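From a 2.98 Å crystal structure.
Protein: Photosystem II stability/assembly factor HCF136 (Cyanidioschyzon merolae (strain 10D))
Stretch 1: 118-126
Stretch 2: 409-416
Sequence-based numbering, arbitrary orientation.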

# COMPACT_ATOMS: atom_id res chain seq x y z
N SER A 118 -2.97 19.40 3.20
CA SER A 118 -2.07 18.28 3.47
C SER A 118 -2.26 17.17 2.44
O SER A 118 -3.31 17.06 1.81
CB SER A 118 -2.32 17.77 4.89
OG SER A 118 -1.90 16.44 5.05
N VAL A 119 -1.24 16.31 2.29
CA VAL A 119 -1.33 15.21 1.33
C VAL A 119 -1.86 13.96 2.02
O VAL A 119 -1.37 13.55 3.08
CB VAL A 119 0.01 14.94 0.62
CG1 VAL A 119 1.17 14.74 1.57
CG2 VAL A 119 -0.14 13.73 -0.33
N LEU A 120 -2.87 13.35 1.40
CA LEU A 120 -3.60 12.22 1.96
C LEU A 120 -2.80 10.93 1.82
O LEU A 120 -2.24 10.66 0.75
CB LEU A 120 -4.94 12.07 1.24
CG LEU A 120 -5.75 13.36 1.04
CD1 LEU A 120 -7.03 13.04 0.34
CD2 LEU A 120 -6.03 14.03 2.36
N PHE A 121 -2.75 10.14 2.89
CA PHE A 121 -1.93 8.94 2.89
C PHE A 121 -2.70 7.63 2.96
O PHE A 121 -2.24 6.64 2.38
CB PHE A 121 -0.91 8.98 4.03
CG PHE A 121 0.39 9.59 3.63
CD1 PHE A 121 0.49 10.94 3.35
CD2 PHE A 121 1.51 8.79 3.48
CE1 PHE A 121 1.69 11.49 2.95
CE2 PHE A 121 2.71 9.33 3.07
CZ PHE A 121 2.80 10.68 2.82
N ASP A 122 -3.83 7.59 3.65
CA ASP A 122 -4.61 6.35 3.69
C ASP A 122 -6.03 6.64 4.14
O ASP A 122 -6.32 7.67 4.77
CB ASP A 122 -3.97 5.31 4.61
CG ASP A 122 -4.48 3.91 4.33
OD1 ASP A 122 -5.12 3.71 3.28
OD2 ASP A 122 -4.25 3.01 5.17
N ILE A 123 -6.92 5.71 3.80
CA ILE A 123 -8.33 5.76 4.17
C ILE A 123 -8.79 4.33 4.39
O ILE A 123 -8.41 3.42 3.65
CB ILE A 123 -9.16 6.49 3.09
CG1 ILE A 123 -10.62 6.62 3.51
CG2 ILE A 123 -9.03 5.80 1.74
CD1 ILE A 123 -11.45 7.44 2.54
N ASP A 124 -9.61 4.12 5.42
CA ASP A 124 -10.18 2.80 5.68
C ASP A 124 -11.53 2.98 6.35
O ASP A 124 -11.83 4.03 6.91
CB ASP A 124 -9.24 1.95 6.55
CG ASP A 124 -9.63 0.47 6.55
OD1 ASP A 124 -10.40 0.06 5.66
OD2 ASP A 124 -9.17 -0.27 7.44
N PHE A 125 -12.35 1.93 6.28
CA PHE A 125 -13.74 2.00 6.73
C PHE A 125 -14.03 0.92 7.76
O PHE A 125 -13.57 -0.22 7.63
CB PHE A 125 -14.70 1.86 5.54
CG PHE A 125 -14.85 3.12 4.74
CD1 PHE A 125 -15.78 4.08 5.10
CD2 PHE A 125 -14.05 3.36 3.64
CE1 PHE A 125 -15.92 5.25 4.37
CE2 PHE A 125 -14.18 4.53 2.90
CZ PHE A 125 -15.12 5.47 3.27
N SER A 126 -14.80 1.29 8.78
CA SER A 126 -15.26 0.35 9.79
C SER A 126 -16.07 -0.78 9.17
O SER A 126 -16.82 -0.59 8.21
CB SER A 126 -16.10 1.08 10.84
OG SER A 126 -17.00 0.18 11.48
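Stretch 2 (409-416) LYKIKFFG

The contact between the two segments is centred on Lys-413, whose ammonium group reaches one carboxylate and one main-chain carbonyl of the first stretch. Its NZ forms a salt bridge with Asp-122, NZ lying 2.6 Å from OD1 of Asp-122, and donates a second hydrogen bond to the main chain, with NZ 3.1 Å from the carbonyl O of Ile-123. The lysine is extended, with chi1 to chi3 all t and chi4 at 145°, between wells, and its NZ meets both acceptors. Asp-122 OD1 also accepts a weak hydrogen bond from the amide of the next residue, Ile-123 N, at 2.7 Å, while its OD2 is hydrogen-bonded elsewhere in the structure. Lys-411 approaches the same carboxylate without forming a salt bridge: its NZ remains 4.1 Å from Asp-122 OD1. The methylenes of Lys-411 come closer, CE lying 3.5 Å from Asp-122 OD1 and CD 3.4 Å from the carbonyl O of Phe-121.

These side chains span the gap between two strands that run in the same direction. Residues 409–414 form a strand, extended except at Tyr-410, where psi is -25°, and its axis makes an angle of only 4° with that of the strand in the first stretch, which ends at Phe-125. The axes approach no closer than 7.9 Å, and no backbone-to-backbone hydrogen bond links the segments; side chains, mainly those of stretch 2, bridge the space instead. The register advances two residues at a time, pairing Phe-121 with Lys-411, Ile-123 with Lys-413 and Phe-125 with Phe-415, and the corresponding CA–CA distances widen from 7.7 to 8.1 and 8.5 Å. Tyr-410, Lys-411, Lys-413 and Phe-415 all direct their CA-to-CB bonds toward the first stretch, whereas Leu-409, Ile-412 and Phe-414 are out of reach.

Beyond the lysines, Phe-415, in the loop that follows the strand, makes the largest contribution to the buried surface. Phe-125 presents its ring edge to the face of Phe-415 in an edge-to-face pair, with centroids 5.4 Å apart and planes at 86°; Phe-125 CD2 lies 4.1 Å from Phe-415 CZ. The edge of the Phe-415 ring meets oxygen atoms, with CE2 3.0 Å from Asp-124 OD1 and CZ 3.3 Å from Ile-123 O, so that the slightly positive ring periphery faces electron-rich groups. At the other end of the contact, Val-119 CG2 packs 3.7 Å from CD2 of Tyr-410, against the edge of its ring. Together the segments bury 388 Å², summed over both sides.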

# COMPACT_ATOMS: atom_id res chain seq x y z
N LEU A 409 -1.22 12.64 -7.85
CA LEU A 409 -2.03 11.48 -7.49
C LEU A 409 -1.12 10.33 -7.11
O LEU A 409 -0.32 9.87 -7.93
CB LEU A 409 -2.96 11.08 -8.64
CG LEU A 409 -3.97 12.17 -9.03
CD1 LEU A 409 -4.93 11.67 -10.08
CD2 LEU A 409 -4.72 12.64 -7.80
N TYR A 410 -1.24 9.85 -5.87
CA TYR A 410 -0.26 8.93 -5.31
C TYR A 410 -0.79 7.52 -5.03
O TYR A 410 0.01 6.58 -5.02
CB TYR A 410 0.32 9.49 -4.00
CG TYR A 410 1.14 10.75 -4.17
CD1 TYR A 410 1.85 11.00 -5.33
CD2 TYR A 410 1.19 11.70 -3.16
CE1 TYR A 410 2.60 12.15 -5.49
CE2 TYR A 410 1.93 12.86 -3.30
CZ TYR A 410 2.63 13.08 -4.47
OH TYR A 410 3.37 14.23 -4.61
N LYS A 411 -2.09 7.35 -4.81
CA LYS A 411 -2.57 6.10 -4.24
C LYS A 411 -4.02 5.86 -4.64
O LYS A 411 -4.84 6.77 -4.58
CB LYS A 411 -2.42 6.11 -2.71
CG LYS A 411 -2.66 4.78 -2.03
CD LYS A 411 -2.72 4.97 -0.52
CE LYS A 411 -3.52 3.88 0.16
NZ LYS A 411 -2.88 2.54 -0.01
N ILE A 412 -4.32 4.62 -5.02
CA ILE A 412 -5.68 4.19 -5.33
C ILE A 412 -6.03 3.01 -4.43
O ILE A 412 -5.22 2.10 -4.23
CB ILE A 412 -5.85 3.81 -6.81
CG1 ILE A 412 -5.14 4.83 -7.71
CG2 ILE A 412 -7.32 3.70 -7.18
CD1 ILE A 412 -5.40 4.65 -9.19
N LYS A 413 -7.26 3.02 -3.90
CA LYS A 413 -7.74 2.01 -2.97
C LYS A 413 -9.21 1.73 -3.20
O LYS A 413 -10.03 2.65 -3.15
CB LYS A 413 -7.50 2.47 -1.53
CG LYS A 413 -7.66 1.40 -0.48
CD LYS A 413 -7.42 1.98 0.89
CE LYS A 413 -7.20 0.88 1.91
NZ LYS A 413 -6.20 1.33 2.92
N PHE A 414 -9.54 0.47 -3.47
CA PHE A 414 -10.92 0.04 -3.58
C PHE A 414 -11.36 -0.68 -2.31
O PHE A 414 -10.55 -1.26 -1.59
CB PHE A 414 -11.12 -0.88 -4.79
CG PHE A 414 -11.08 -0.17 -6.11
CD1 PHE A 414 -9.88 0.28 -6.64
CD2 PHE A 414 -12.25 0.06 -6.83
CE1 PHE A 414 -9.84 0.94 -7.85
CE2 PHE A 414 -12.21 0.71 -8.05
CZ PHE A 414 -11.01 1.15 -8.56
N PHE A 415 -12.67 -0.63 -2.06
CA PHE A 415 -13.33 -1.43 -1.02
C PHE A 415 -14.49 -2.12 -1.71
O PHE A 415 -15.61 -1.61 -1.73
CB PHE A 415 -13.81 -0.59 0.17
CG PHE A 415 -12.71 0.11 0.90
CD1 PHE A 415 -12.14 1.27 0.40
CD2 PHE A 415 -12.24 -0.39 2.10
CE1 PHE A 415 -11.13 1.92 1.09
CE2 PHE A 415 -11.23 0.24 2.79
CZ PHE A 415 -10.67 1.40 2.28
N GLY A 416 -14.22 -3.29 -2.27
CA GLY A 416 -15.13 -3.90 -3.21
C GLY A 416 -15.06 -3.17 -4.54
O GLY A 416 -14.34 -2.19 -4.71